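Local coordinates for nuclear import protein MOG1 (PDB 1JHS) that binds the Ran-family GTPase Gsp1 and takes part in the Ran system for nuclear protein import and poly(A)+ mRNA export, at residues D69-W74 with T102-L107; V6-G11 with I57-L62; N85-W90 with V108-N113. The protein carries 1 engineered substitution. All blocks are in the same frame, centred on the assembly; numbering follows the deposited sequence.

Contact 1. Residues D69-W74 with T102-L107; sequences DLKEAW and TKFTGL
Trp74 and Phe104 form the centre of this buried contact, where the first turn of helix 70-83 lies over strand 103-113. The axes of helix 70-74 and strand 103-107 approach to 8.6 Å and cross at -52°. The two aromatic side chains cross at about a right angle, but the five-membered ring of Trp74 and the Phe104 ring are inclined at 50°, an oblique pairing. Phe104 CD2 stands over one face of the indole. Trp74 CG is anti to its backbone N (chi1 176°), and this brings CG to within 3.4 Å of Phe104 CD2. Phe104 CE2 meets Trp74 CE3 at 3.7 Å. At the far side of the indole Trp74 CZ2 lies 3.7 Å from Gly106 CA. A CB on Gly106 would clash there, so the glycine makes room for the indole. Lys71 runs extended past the Phe104 ring, its CB 3.9 Å from Phe104 CE1 and its CG and CD near Phe104 CZ. Its NZ goes on to a salt bridge with Glu95. Leu70 packs beside the base of the Phe104 side chain, with CG 3.8 Å from Phe104 CB. Leu70 CD2 sits at the edge of the Phe104 ring and 3.6 Å from Lys103 O. Asp69 is the helix N-cap, its OD1 accepting from Glu72 N. An alanine in place of Trp74 would probably open a gap over Phe104 and Gly106 and leave Val128 O without the indole N-H. The helix rests on one face of the large antiparallel sheet, with Leu70, Ala73 and Trp74 also touching strand 124-133. Thr105 and Leu107 turn to the other face, where they meet helix 163-178.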
ATOM      1  N   ASP A  69      12.326  16.164   3.661  1.00 20.19           N
ATOM      2  CA  ASP A  69      11.689  15.575   4.822  1.00 18.72           C
ATOM      3  C   ASP A  69      10.953  14.297   4.429  1.00 17.71           C
ATOM      4  O   ASP A  69      10.154  14.287   3.484  1.00 16.86           O
ATOM      5  CB  ASP A  69      10.714  16.572   5.444  1.00 19.23           C
ATOM      6  CG  ASP A  69      10.037  16.023   6.676  1.00 19.98           C
ATOM      7  OD1 ASP A  69       8.812  15.808   6.620  1.00 20.14           O
ATOM      8  OD2 ASP A  69      10.725  15.794   7.704  1.00 19.97           O
ATOM      9  N   LEU A  70      11.227  13.227   5.167  1.00 16.16           N
ATOM     10  CA  LEU A  70      10.616  11.941   4.886  1.00 15.11           C
ATOM     11  C   LEU A  70       9.088  11.986   4.863  1.00 14.70           C
ATOM     12  O   LEU A  70       8.475  11.551   3.888  1.00 14.21           O
ATOM     13  CB  LEU A  70      11.096  10.899   5.916  1.00 14.47           C
ATOM     14  CG  LEU A  70      10.438   9.514   5.866  1.00 13.89           C
ATOM     15  CD1 LEU A  70      10.771   8.803   4.535  1.00 13.24           C
ATOM     16  CD2 LEU A  70      10.942   8.695   7.048  1.00 13.42           C
ATOM     17  N   LYS A  71       8.469  12.488   5.936  1.00 14.29           N
ATOM     18  CA  LYS A  71       7.002  12.548   5.992  1.00 14.55           C
ATOM     19  C   LYS A  71       6.415  13.417   4.869  1.00 14.25           C
ATOM     20  O   LYS A  71       5.362  13.111   4.310  1.00 14.16           O
ATOM     21  CB  LYS A  71       6.526  13.084   7.352  1.00 15.00           C
ATOM     22  CG  LYS A  71       5.014  13.312   7.389  1.00 15.75           C
ATOM     23  CD  LYS A  71       4.464  13.468   8.779  1.00 16.56           C
ATOM     24  CE  LYS A  71       2.945  13.622   8.754  1.00 17.17           C
ATOM     25  NZ  LYS A  71       2.429  13.887  10.140  1.00 18.05           N
ATOM     26  N   GLU A  72       7.080  14.523   4.555  1.00 14.01           N
ATOM     27  CA  GLU A  72       6.610  15.389   3.485  1.00 13.79           C
ATOM     28  C   GLU A  72       6.660  14.663   2.142  1.00 13.02           C
ATOM     29  O   GLU A  72       5.742  14.800   1.322  1.00 12.92           O
ATOM     30  CB  GLU A  72       7.449  16.672   3.426  1.00 14.82           C
ATOM     31  CG  GLU A  72       6.850  17.820   4.191  1.00 17.50           C
ATOM     32  CD  GLU A  72       7.770  19.042   4.207  1.00 19.05           C
ATOM     33  OE1 GLU A  72       8.451  19.309   3.185  1.00 19.73           O
ATOM     34  OE2 GLU A  72       7.801  19.729   5.256  1.00 20.92           O
ATOM     35  N   ALA A  73       7.715  13.880   1.918  1.00 12.39           N
ATOM     36  CA  ALA A  73       7.833  13.117   0.671  1.00 11.66           C
ATOM     37  C   ALA A  73       6.691  12.084   0.617  1.00 11.16           C
ATOM     38  O   ALA A  73       6.086  11.848  -0.432  1.00 11.01           O
ATOM     39  CB  ALA A  73       9.189  12.405   0.607  1.00 11.28           C
ATOM     40  N   TRP A  74       6.405  11.479   1.756  1.00 10.63           N
ATOM     41  CA  TRP A  74       5.344  10.478   1.820  1.00 10.70           C
ATOM     42  C   TRP A  74       4.003  11.140   1.504  1.00 10.79           C
ATOM     43  O   TRP A  74       3.220  10.626   0.687  1.00 10.37           O
ATOM     44  CB  TRP A  74       5.334   9.832   3.210  1.00  9.85           C
ATOM     45  CG  TRP A  74       4.220   8.851   3.441  1.00  8.74           C
ATOM     46  CD1 TRP A  74       4.205   7.514   3.104  1.00  8.47           C
ATOM     47  CD2 TRP A  74       2.985   9.116   4.104  1.00  8.65           C
ATOM     48  NE1 TRP A  74       3.026   6.933   3.542  1.00  8.09           N
ATOM     49  CE2 TRP A  74       2.263   7.895   4.158  1.00  8.64           C
ATOM     50  CE3 TRP A  74       2.408  10.275   4.671  1.00  9.10           C
ATOM     51  CZ2 TRP A  74       0.987   7.798   4.748  1.00  8.99           C
ATOM     52  CZ3 TRP A  74       1.134  10.171   5.257  1.00  9.51           C
ATOM     53  CH2 TRP A  74       0.447   8.940   5.289  1.00  9.66           C
ATOM     54  N   THR A 102      14.459   7.171   5.594  1.00 13.69           N
ATOM     55  CA  THR A 102      14.100   6.376   4.434  1.00 12.93           C
ATOM     56  C   THR A 102      12.797   5.588   4.390  1.00 11.70           C
ATOM     57  O   THR A 102      12.352   5.250   3.302  1.00 11.75           O
ATOM     58  CB  THR A 102      15.208   5.384   4.100  1.00 13.29           C
ATOM     59  OG1 THR A 102      15.349   4.467   5.188  1.00 14.36           O
ATOM     60  CG2 THR A 102      16.543   6.112   3.855  1.00 13.67           C
ATOM     61  N   LYS A 103      12.184   5.305   5.536  1.00 11.32           N
ATOM     62  CA  LYS A 103      10.977   4.475   5.517  1.00 10.55           C
ATOM     63  C   LYS A 103       9.846   5.034   6.351  1.00  9.96           C
ATOM     64  O   LYS A 103      10.002   5.243   7.551  1.00  9.47           O
ATOM     65  CB  LYS A 103      11.304   3.063   5.998  1.00 11.02           C
ATOM     66  CG  LYS A 103      12.357   2.356   5.159  1.00 11.88           C
ATOM     67  CD  LYS A 103      12.740   0.994   5.743  1.00 11.83           C
ATOM     68  CE  LYS A 103      13.622   0.228   4.757  1.00 13.37           C
ATOM     69  NZ  LYS A 103      13.918  -1.161   5.268  1.00 13.76           N
ATOM     70  N   PHE A 104       8.704   5.246   5.691  1.00  9.60           N
ATOM     71  CA  PHE A 104       7.528   5.809   6.344  1.00  9.49           C
ATOM     72  C   PHE A 104       6.296   5.016   5.932  1.00  9.19           C
ATOM     73  O   PHE A 104       6.176   4.624   4.766  1.00  8.63           O
ATOM     74  CB  PHE A 104       7.377   7.280   5.923  1.00  9.92           C
ATOM     75  CG  PHE A 104       6.486   8.068   6.831  1.00 10.02           C
ATOM     76  CD1 PHE A 104       7.017   8.765   7.906  1.00 10.47           C
ATOM     77  CD2 PHE A 104       5.100   8.069   6.635  1.00 10.71           C
ATOM     78  CE1 PHE A 104       6.185   9.466   8.800  1.00 10.90           C
ATOM     79  CE2 PHE A 104       4.258   8.766   7.511  1.00 10.62           C
ATOM     80  CZ  PHE A 104       4.808   9.465   8.599  1.00 10.61           C
ATOM     81  N   THR A 105       5.386   4.779   6.883  1.00  9.34           N
ATOM     82  CA  THR A 105       4.158   4.034   6.610  1.00  9.48           C
ATOM     83  C   THR A 105       2.918   4.713   7.228  1.00  9.64           C
ATOM     84  O   THR A 105       3.023   5.429   8.221  1.00  9.36           O
ATOM     85  CB  THR A 105       4.228   2.593   7.203  1.00  9.46           C
ATOM     86  OG1 THR A 105       4.413   2.661   8.631  1.00 10.13           O
ATOM     87  CG2 THR A 105       5.389   1.829   6.608  1.00  8.76           C
ATOM     88  N   GLY A 106       1.750   4.459   6.634  1.00  9.69           N
ATOM     89  CA  GLY A 106       0.518   5.008   7.174  1.00  9.73           C
ATOM     90  C   GLY A 106      -0.700   4.405   6.482  1.00  9.85           C
ATOM     91  O   GLY A 106      -0.557   3.709   5.467  1.00  9.65           O
ATOM     92  N   LEU A 107      -1.874   4.612   7.079  1.00  9.94           N
ATOM     93  CA  LEU A 107      -3.149   4.180   6.497  1.00 10.36           C
ATOM     94  C   LEU A 107      -3.817   5.521   6.155  1.00 10.70           C
ATOM     95  O   LEU A 107      -3.813   6.445   6.965  1.00 10.59           O
ATOM     96  CB  LEU A 107      -4.016   3.448   7.512  1.00 10.63           C
ATOM     97  CG  LEU A 107      -3.629   2.043   7.938  1.00 10.67           C
ATOM     98  CD1 LEU A 107      -4.684   1.593   8.943  1.00 11.29           C
ATOM     99  CD2 LEU A 107      -3.598   1.103   6.737  1.00 10.97           C
TER

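Contact 2. Residues V6-G11 with I57-L62; sequences VELYGG and IIVDLL
A tight turn at the end of strand 4-8 packs here against strand 56-63, joining the small three-stranded sheet to the large one. The turn runs from Leu8 to Gly11 and is closed by Gly11 N bonding to Leu8 O at 2.9 Å. Tyr9 and Gly10 both have positive phi, close to a type I' turn. Tyr9 leads the contact. The side chains of Tyr9 and Leu61 meet tip to tip. Leu61 CD1 lies over one face of the Tyr9 ring, 3.7 Å from the centroid and 15° off the normal. This is a CH-pi contact. Leu61 CG sits nearer the phenol end, 3.4 Å from Tyr9 OH and 3.6 Å from Tyr9 CZ. Val59 approaches the same ring differently, with CG1 at the edge near the ring plane and 3.7 Å from Tyr9 OH. The hydroxyl also lies 3.1 Å from Val59 O, yet its hydrogen bond goes to Thr33 O. That bond would help to fix the reach of the ring between Val59 and Leu61. Leu8 adds a looser apolar touch, its CD1 4.0 Å from Val59 CG2. The side chains of Leu8 and Val59 cross obliquely. The CB of Asp60 points away from the turn, and its carboxylate is held by Thr33 and Gln34. Around the contact, Val6 and Leu8 touch Tyr37 of strand 34-39, and Leu61 touches Val140 of strand 138-147. Leu186 of the C-terminal tail touches both Tyr9 and Leu61, while strand 13-17 flanks strand 4-8 in the small sheet.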
ATOM      1  N   VAL A   6       8.575 -13.151  -1.755  1.00 19.26           N
ATOM      2  CA  VAL A   6       8.313 -13.148  -3.189  1.00 18.53           C
ATOM      3  C   VAL A   6       9.423 -12.389  -3.859  1.00 18.38           C
ATOM      4  O   VAL A   6      10.059 -11.528  -3.238  1.00 17.88           O
ATOM      5  CB  VAL A   6       6.979 -12.438  -3.582  1.00 18.13           C
ATOM      6  CG1 VAL A   6       5.781 -13.288  -3.207  1.00 18.24           C
ATOM      7  CG2 VAL A   6       6.908 -11.075  -2.934  1.00 17.91           C
ATOM      8  N   GLU A   7       9.650 -12.711  -5.126  1.00 18.27           N
ATOM      9  CA  GLU A   7      10.656 -12.035  -5.924  1.00 18.50           C
ATOM     10  C   GLU A   7       9.957 -11.045  -6.836  1.00 17.93           C
ATOM     11  O   GLU A   7       8.985 -11.393  -7.511  1.00 17.63           O
ATOM     12  CB  GLU A   7      11.425 -13.023  -6.792  1.00 19.72           C
ATOM     13  CG  GLU A   7      12.430 -13.841  -6.032  1.00 21.21           C
ATOM     14  CD  GLU A   7      13.359 -14.600  -6.963  1.00 22.39           C
ATOM     15  OE1 GLU A   7      13.166 -14.560  -8.209  1.00 23.08           O
ATOM     16  OE2 GLU A   7      14.289 -15.230  -6.449  1.00 23.15           O
ATOM     17  N   LEU A   8      10.446  -9.809  -6.850  1.00 17.35           N
ATOM     18  CA  LEU A   8       9.854  -8.793  -7.698  1.00 16.74           C
ATOM     19  C   LEU A   8      10.849  -8.365  -8.773  1.00 16.46           C
ATOM     20  O   LEU A   8      12.054  -8.522  -8.611  1.00 16.25           O
ATOM     21  CB  LEU A   8       9.481  -7.551  -6.879  1.00 16.27           C
ATOM     22  CG  LEU A   8       8.618  -7.710  -5.629  1.00 16.75           C
ATOM     23  CD1 LEU A   8       8.223  -6.309  -5.162  1.00 16.72           C
ATOM     24  CD2 LEU A   8       7.376  -8.519  -5.924  1.00 16.55           C
ATOM     25  N   TYR A   9      10.326  -7.803  -9.856  1.00 16.29           N
ATOM     26  CA  TYR A   9      11.172  -7.298 -10.928  1.00 16.43           C
ATOM     27  C   TYR A   9      12.260  -8.294 -11.368  1.00 17.15           C
ATOM     28  O   TYR A   9      13.467  -7.983 -11.364  1.00 17.04           O
ATOM     29  CB  TYR A   9      11.808  -5.978 -10.476  1.00 15.35           C
ATOM     30  CG  TYR A   9      10.794  -4.959  -9.987  1.00 13.98           C
ATOM     31  CD1 TYR A   9      10.623  -4.704  -8.621  1.00 13.64           C
ATOM     32  CD2 TYR A   9       9.962  -4.279 -10.887  1.00 13.92           C
ATOM     33  CE1 TYR A   9       9.655  -3.807  -8.166  1.00 13.16           C
ATOM     34  CE2 TYR A   9       9.000  -3.380 -10.447  1.00 13.60           C
ATOM     35  CZ  TYR A   9       8.843  -3.142  -9.079  1.00 13.31           C
ATOM     36  OH  TYR A   9       7.881  -2.239  -8.648  1.00 12.56           O
ATOM     37  N   GLY A  10      11.832  -9.490 -11.747  1.00 17.37           N
ATOM     38  CA  GLY A  10      12.792 -10.487 -12.196  1.00 17.93           C
ATOM     39  C   GLY A  10      13.709 -11.050 -11.130  1.00 18.14           C
ATOM     40  O   GLY A  10      14.616 -11.830 -11.445  1.00 18.69           O
ATOM     41  N   GLY A  11      13.491 -10.672  -9.872  1.00 17.74           N
ATOM     42  CA  GLY A  11      14.327 -11.171  -8.794  1.00 16.72           C
ATOM     43  C   GLY A  11      15.283 -10.130  -8.247  1.00 16.19           C
ATOM     44  O   GLY A  11      16.108 -10.428  -7.384  1.00 16.18           O
ATOM     45  N   ILE A  57      -2.328  -5.178  -3.814  1.00  8.36           N
ATOM     46  CA  ILE A  57      -1.041  -4.604  -3.456  1.00  8.54           C
ATOM     47  C   ILE A  57      -0.277  -4.150  -4.701  1.00  8.78           C
ATOM     48  O   ILE A  57      -0.132  -4.916  -5.652  1.00  8.24           O
ATOM     49  CB  ILE A  57      -0.160  -5.674  -2.735  1.00  8.83           C
ATOM     50  CG1 ILE A  57      -0.882  -6.195  -1.473  1.00  9.12           C
ATOM     51  CG2 ILE A  57       1.229  -5.083  -2.411  1.00  9.45           C
ATOM     52  CD1 ILE A  57      -0.197  -7.454  -0.813  1.00  9.86           C
ATOM     53  N   ILE A  58       0.200  -2.914  -4.692  1.00  9.05           N
ATOM     54  CA  ILE A  58       0.982  -2.408  -5.816  1.00  9.46           C
ATOM     55  C   ILE A  58       2.307  -1.866  -5.278  1.00  9.78           C
ATOM     56  O   ILE A  58       2.330  -1.139  -4.302  1.00  9.80           O
ATOM     57  CB  ILE A  58       0.301  -1.232  -6.554  1.00  9.80           C
ATOM     58  CG1 ILE A  58      -0.996  -1.683  -7.233  1.00 10.13           C
ATOM     59  CG2 ILE A  58       1.291  -0.676  -7.635  1.00  9.66           C
ATOM     60  CD1 ILE A  58      -1.692  -0.564  -7.966  1.00 11.78           C
ATOM     61  N   VAL A  59       3.404  -2.248  -5.912  1.00  9.85           N
ATOM     62  CA  VAL A  59       4.719  -1.743  -5.527  1.00 10.10           C
ATOM     63  C   VAL A  59       5.076  -0.938  -6.755  1.00 10.87           C
ATOM     64  O   VAL A  59       4.942  -1.433  -7.884  1.00 10.55           O
ATOM     65  CB  VAL A  59       5.746  -2.889  -5.339  1.00 10.34           C
ATOM     66  CG1 VAL A  59       7.110  -2.307  -5.023  1.00 10.67           C
ATOM     67  CG2 VAL A  59       5.302  -3.810  -4.212  1.00 10.42           C
ATOM     68  N   ASP A  60       5.518   0.296  -6.566  1.00 11.52           N
ATOM     69  CA  ASP A  60       5.829   1.134  -7.717  1.00 12.39           C
ATOM     70  C   ASP A  60       7.176   1.825  -7.536  1.00 12.62           C
ATOM     71  O   ASP A  60       7.420   2.447  -6.506  1.00 12.43           O
ATOM     72  CB  ASP A  60       4.745   2.184  -7.881  1.00 13.03           C
ATOM     73  CG  ASP A  60       4.579   2.632  -9.326  1.00 13.92           C
ATOM     74  OD1 ASP A  60       5.488   2.364 -10.152  1.00 13.97           O
ATOM     75  OD2 ASP A  60       3.531   3.249  -9.628  1.00 14.20           O
ATOM     76  N   LEU A  61       8.036   1.713  -8.545  1.00 13.04           N
ATOM     77  CA  LEU A  61       9.365   2.336  -8.493  1.00 13.60           C
ATOM     78  C   LEU A  61       9.227   3.694  -9.153  1.00 13.94           C
ATOM     79  O   LEU A  61       9.068   3.786 -10.380  1.00 13.79           O
ATOM     80  CB  LEU A  61      10.369   1.476  -9.253  1.00 13.53           C
ATOM     81  CG  LEU A  61      10.476   0.025  -8.763  1.00 13.46           C
ATOM     82  CD1 LEU A  61      11.525  -0.719  -9.605  1.00 13.53           C
ATOM     83  CD2 LEU A  61      10.886  -0.010  -7.283  1.00 13.30           C
ATOM     84  N   LEU A  62       9.275   4.749  -8.343  1.00 14.24           N
ATOM     85  CA  LEU A  62       9.094   6.098  -8.847  1.00 14.92           C
ATOM     86  C   LEU A  62      10.345   6.962  -8.705  1.00 15.59           C
ATOM     87  O   LEU A  62      11.252   6.645  -7.955  1.00 15.31           O
ATOM     88  CB  LEU A  62       7.927   6.754  -8.096  1.00 14.78           C
ATOM     89  CG  LEU A  62       6.569   6.015  -8.156  1.00 14.73           C
ATOM     90  CD1 LEU A  62       5.524   6.759  -7.306  1.00 15.63           C
ATOM     91  CD2 LEU A  62       6.108   5.947  -9.609  1.00 15.33           C
TER

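Contact 3. Residues N85-W90 with V108-N113; sequences NGTTKW and VMEVAN
Two classic beta bulges follow each other directly where Thr88 and Lys89 face Ala112, and Val111 and Ala112 face Lys89. Each bulge has one carbonyl gripped by two N-H groups. Ala112 O accepts from Thr88 N at 2.7 Å and from Lys89 N at 3.2 Å, both from the same face of the carbonyl plane. Lys89 O takes Val111 N at 2.8 Å in a nearly straight bond (178°), and Ala112 N more loosely. Each bulge shifts the register by one, and the chain turns a corner at Val111. Next to the bulges, Thr87 OG1 donates to the anti lone pair of Glu110 OE1 at 2.6 Å. A water also donates to Glu110 OE1 and ties it to Asn85 O. Asn113 ND2 meets Glu110 OE2 at 3.0 Å from above the carboxylate plane. Both oxygens of the carboxylate are thus held. The indole of Trp90 packs against Val108, with Trp90 CE3 3.6 Å from Val108 CG1. Trp90 CB also lies 3.9 Å from Val108 CG1. Trp90 NE1 bonds to Glu79. The contact lies at the end of the hairpin of strands 87-99 and 103-113 away from its connecting turn. Gly86 ends helix 70-83 in a Schellman motif, and that helix touches Thr87, Trp90 and Val108.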
ATOM      1  N   ASN A  85      -8.457   9.505  -7.620  1.00 18.47           N
ATOM      2  CA  ASN A  85      -9.781   9.019  -7.245  1.00 17.41           C
ATOM      3  C   ASN A  85     -10.773  10.167  -7.042  1.00 16.37           C
ATOM      4  O   ASN A  85     -11.919   9.932  -6.654  1.00 16.27           O
ATOM      5  CB  ASN A  85      -9.692   8.246  -5.938  1.00 18.08           C
ATOM      6  CG  ASN A  85      -8.736   7.065  -6.012  1.00 19.03           C
ATOM      7  OD1 ASN A  85      -8.209   6.609  -4.978  1.00 19.86           O
ATOM      8  ND2 ASN A  85      -8.516   6.553  -7.221  1.00 18.69           N
ATOM      9  N   GLY A  86     -10.325  11.393  -7.289  1.00 15.21           N
ATOM     10  CA  GLY A  86     -11.180  12.551  -7.098  1.00 14.05           C
ATOM     11  C   GLY A  86     -11.134  13.036  -5.655  1.00 13.30           C
ATOM     12  O   GLY A  86     -11.885  13.925  -5.257  1.00 13.17           O
ATOM     13  N   THR A  87     -10.245  12.443  -4.865  1.00 12.79           N
ATOM     14  CA  THR A  87     -10.105  12.847  -3.473  1.00 12.27           C
ATOM     15  C   THR A  87      -9.510  14.253  -3.395  1.00 12.06           C
ATOM     16  O   THR A  87      -8.539  14.560  -4.087  1.00 11.63           O
ATOM     17  CB  THR A  87      -9.175  11.892  -2.728  1.00 12.32           C
ATOM     18  OG1 THR A  87      -9.777  10.595  -2.687  1.00 12.13           O
ATOM     19  CG2 THR A  87      -8.923  12.378  -1.291  1.00 11.67           C
ATOM     20  N   THR A  88     -10.072  15.110  -2.556  1.00 11.99           N
ATOM     21  CA  THR A  88      -9.509  16.455  -2.403  1.00 12.50           C
ATOM     22  C   THR A  88      -8.904  16.672  -1.014  1.00 12.65           C
ATOM     23  O   THR A  88      -8.131  17.616  -0.806  1.00 13.30           O
ATOM     24  CB  THR A  88     -10.561  17.519  -2.642  1.00 12.19           C
ATOM     25  OG1 THR A  88     -11.717  17.179  -1.880  1.00 12.16           O
ATOM     26  CG2 THR A  88     -10.906  17.600  -4.151  1.00 12.20           C
ATOM     27  N   LYS A  89      -9.274  15.825  -0.061  1.00 12.83           N
ATOM     28  CA  LYS A  89      -8.710  15.904   1.290  1.00 13.14           C
ATOM     29  C   LYS A  89      -8.701  14.501   1.847  1.00 12.31           C
ATOM     30  O   LYS A  89      -9.636  13.729   1.644  1.00 11.67           O
ATOM     31  CB  LYS A  89      -9.543  16.798   2.220  1.00 14.35           C
ATOM     32  CG  LYS A  89      -9.732  18.208   1.684  1.00 16.82           C
ATOM     33  CD  LYS A  89     -10.392  19.133   2.694  1.00 18.55           C
ATOM     34  CE  LYS A  89     -10.516  20.540   2.079  1.00 19.61           C
ATOM     35  NZ  LYS A  89     -10.879  21.511   3.131  1.00 20.70           N
ATOM     36  N   TRP A  90      -7.643  14.170   2.564  1.00 11.88           N
ATOM     37  CA  TRP A  90      -7.551  12.845   3.141  1.00 11.89           C
ATOM     38  C   TRP A  90      -6.949  12.943   4.522  1.00 12.16           C
ATOM     39  O   TRP A  90      -6.359  13.980   4.894  1.00 11.65           O
ATOM     40  CB  TRP A  90      -6.679  11.915   2.267  1.00 11.42           C
ATOM     41  CG  TRP A  90      -5.324  12.490   1.858  1.00 11.36           C
ATOM     42  CD1 TRP A  90      -5.060  13.262   0.758  1.00 11.24           C
ATOM     43  CD2 TRP A  90      -4.071  12.322   2.541  1.00 11.39           C
ATOM     44  NE1 TRP A  90      -3.720  13.581   0.708  1.00 11.64           N
ATOM     45  CE2 TRP A  90      -3.088  13.013   1.790  1.00 11.86           C
ATOM     46  CE3 TRP A  90      -3.684  11.654   3.706  1.00 11.18           C
ATOM     47  CZ2 TRP A  90      -1.732  13.058   2.175  1.00 11.87           C
ATOM     48  CZ3 TRP A  90      -2.328  11.696   4.094  1.00 11.56           C
ATOM     49  CH2 TRP A  90      -1.374  12.392   3.321  1.00 12.28           C
ATOM     50  N   VAL A 108      -4.410   5.610   4.981  1.00 11.23           N
ATOM     51  CA  VAL A 108      -4.995   6.861   4.509  1.00 11.90           C
ATOM     52  C   VAL A 108      -6.439   6.668   4.067  1.00 11.93           C
ATOM     53  O   VAL A 108      -6.795   5.609   3.564  1.00 10.61           O
ATOM     54  CB  VAL A 108      -4.147   7.363   3.316  1.00 12.53           C
ATOM     55  CG1 VAL A 108      -4.858   8.497   2.569  1.00 13.74           C
ATOM     56  CG2 VAL A 108      -2.767   7.829   3.856  1.00 12.76           C
ATOM     57  N   MET A 109      -7.258   7.702   4.258  1.00 12.33           N
ATOM     58  CA  MET A 109      -8.657   7.614   3.874  1.00 13.41           C
ATOM     59  C   MET A 109      -9.144   8.978   3.427  1.00 12.84           C
ATOM     60  O   MET A 109      -8.838  10.007   4.050  1.00 12.92           O
ATOM     61  CB  MET A 109      -9.499   7.161   5.069  1.00 14.54           C
ATOM     62  CG  MET A 109     -10.964   6.832   4.744  1.00 16.41           C
ATOM     63  SD  MET A 109     -11.824   6.342   6.289  1.00 18.86           S
ATOM     64  CE  MET A 109     -11.523   7.769   7.210  1.00 18.41           C
ATOM     65  N   GLU A 110      -9.885   8.982   2.326  1.00 13.05           N
ATOM     66  CA  GLU A 110     -10.458  10.215   1.793  1.00 12.94           C
ATOM     67  C   GLU A 110     -11.465  10.751   2.807  1.00 12.90           C
ATOM     68  O   GLU A 110     -12.179   9.963   3.438  1.00 12.91           O
ATOM     69  CB  GLU A 110     -11.219   9.910   0.490  1.00 13.24           C
ATOM     70  CG  GLU A 110     -12.319  10.935   0.133  1.00 13.25           C
ATOM     71  CD  GLU A 110     -13.023  10.586  -1.160  1.00 13.52           C
ATOM     72  OE1 GLU A 110     -12.333  10.553  -2.198  1.00 13.57           O
ATOM     73  OE2 GLU A 110     -14.259  10.342  -1.140  1.00 13.84           O
ATOM     74  N   VAL A 111     -11.510  12.069   2.988  1.00 12.17           N
ATOM     75  CA  VAL A 111     -12.540  12.650   3.845  1.00 11.79           C
ATOM     76  C   VAL A 111     -13.342  13.652   3.005  1.00 11.45           C
ATOM     77  O   VAL A 111     -14.430  14.065   3.396  1.00 11.55           O
ATOM     78  CB  VAL A 111     -11.967  13.319   5.134  1.00 11.66           C
ATOM     79  CG1 VAL A 111     -11.403  12.235   6.047  1.00 12.31           C
ATOM     80  CG2 VAL A 111     -10.933  14.390   4.804  1.00 12.06           C
ATOM     81  N   ALA A 112     -12.806  14.031   1.844  1.00 10.59           N
ATOM     82  CA  ALA A 112     -13.514  14.941   0.945  1.00 10.25           C
ATOM     83  C   ALA A 112     -13.153  14.657  -0.509  1.00 10.19           C
ATOM     84  O   ALA A 112     -12.012  14.263  -0.808  1.00  9.79           O
ATOM     85  CB  ALA A 112     -13.208  16.398   1.284  1.00  9.93           C
ATOM     86  N   ASN A 113     -14.125  14.804  -1.410  1.00  9.96           N
ATOM     87  CA  ASN A 113     -13.805  14.603  -2.821  1.00  9.80           C
ATOM     88  C   ASN A 113     -14.338  15.780  -3.645  1.00 10.00           C
ATOM     89  O   ASN A 113     -15.074  16.630  -3.126  1.00 10.37           O
ATOM     90  CB  ASN A 113     -14.331  13.246  -3.345  1.00  9.81           C
ATOM     91  CG  ASN A 113     -15.829  13.074  -3.199  1.00  9.64           C
ATOM     92  OD1 ASN A 113     -16.626  13.952  -3.553  1.00  9.87           O
ATOM     93  ND2 ASN A 113     -16.228  11.912  -2.701  1.00 10.21           N
TER
HETATM   94  O   HOH W   1     -13.125   9.357  -4.448  1.00 18.76           O
HETATM   95  O   HOH W   2     -13.653  19.411  -2.144  1.00 26.37           O

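Overall arrangement
Along the chain contact 2 closes first, and then contacts 1 and 3 alternate. All three reach the same seven-stranded antiparallel sheet. Contacts 1 and 3 share strand 103-113, and their centres are about 18 Å apart. They touch directly: Trp74 CH2 lies 3.7 Å from Val108 CG2, and Trp74 CZ3 lies 3.9 Å from Trp90 CH2. The apolar packing between helix 70-83 and the hairpin is therefore continuous from contact 1 into contact 3. Contact 2 is separate, its centre about 19 Å from contact 1's and about 26 Å from contact 3's. Contact 1 sets helix 70-83 on the sheet, contact 3 pairs two of its strands, and contact 2 joins the small sheet to it.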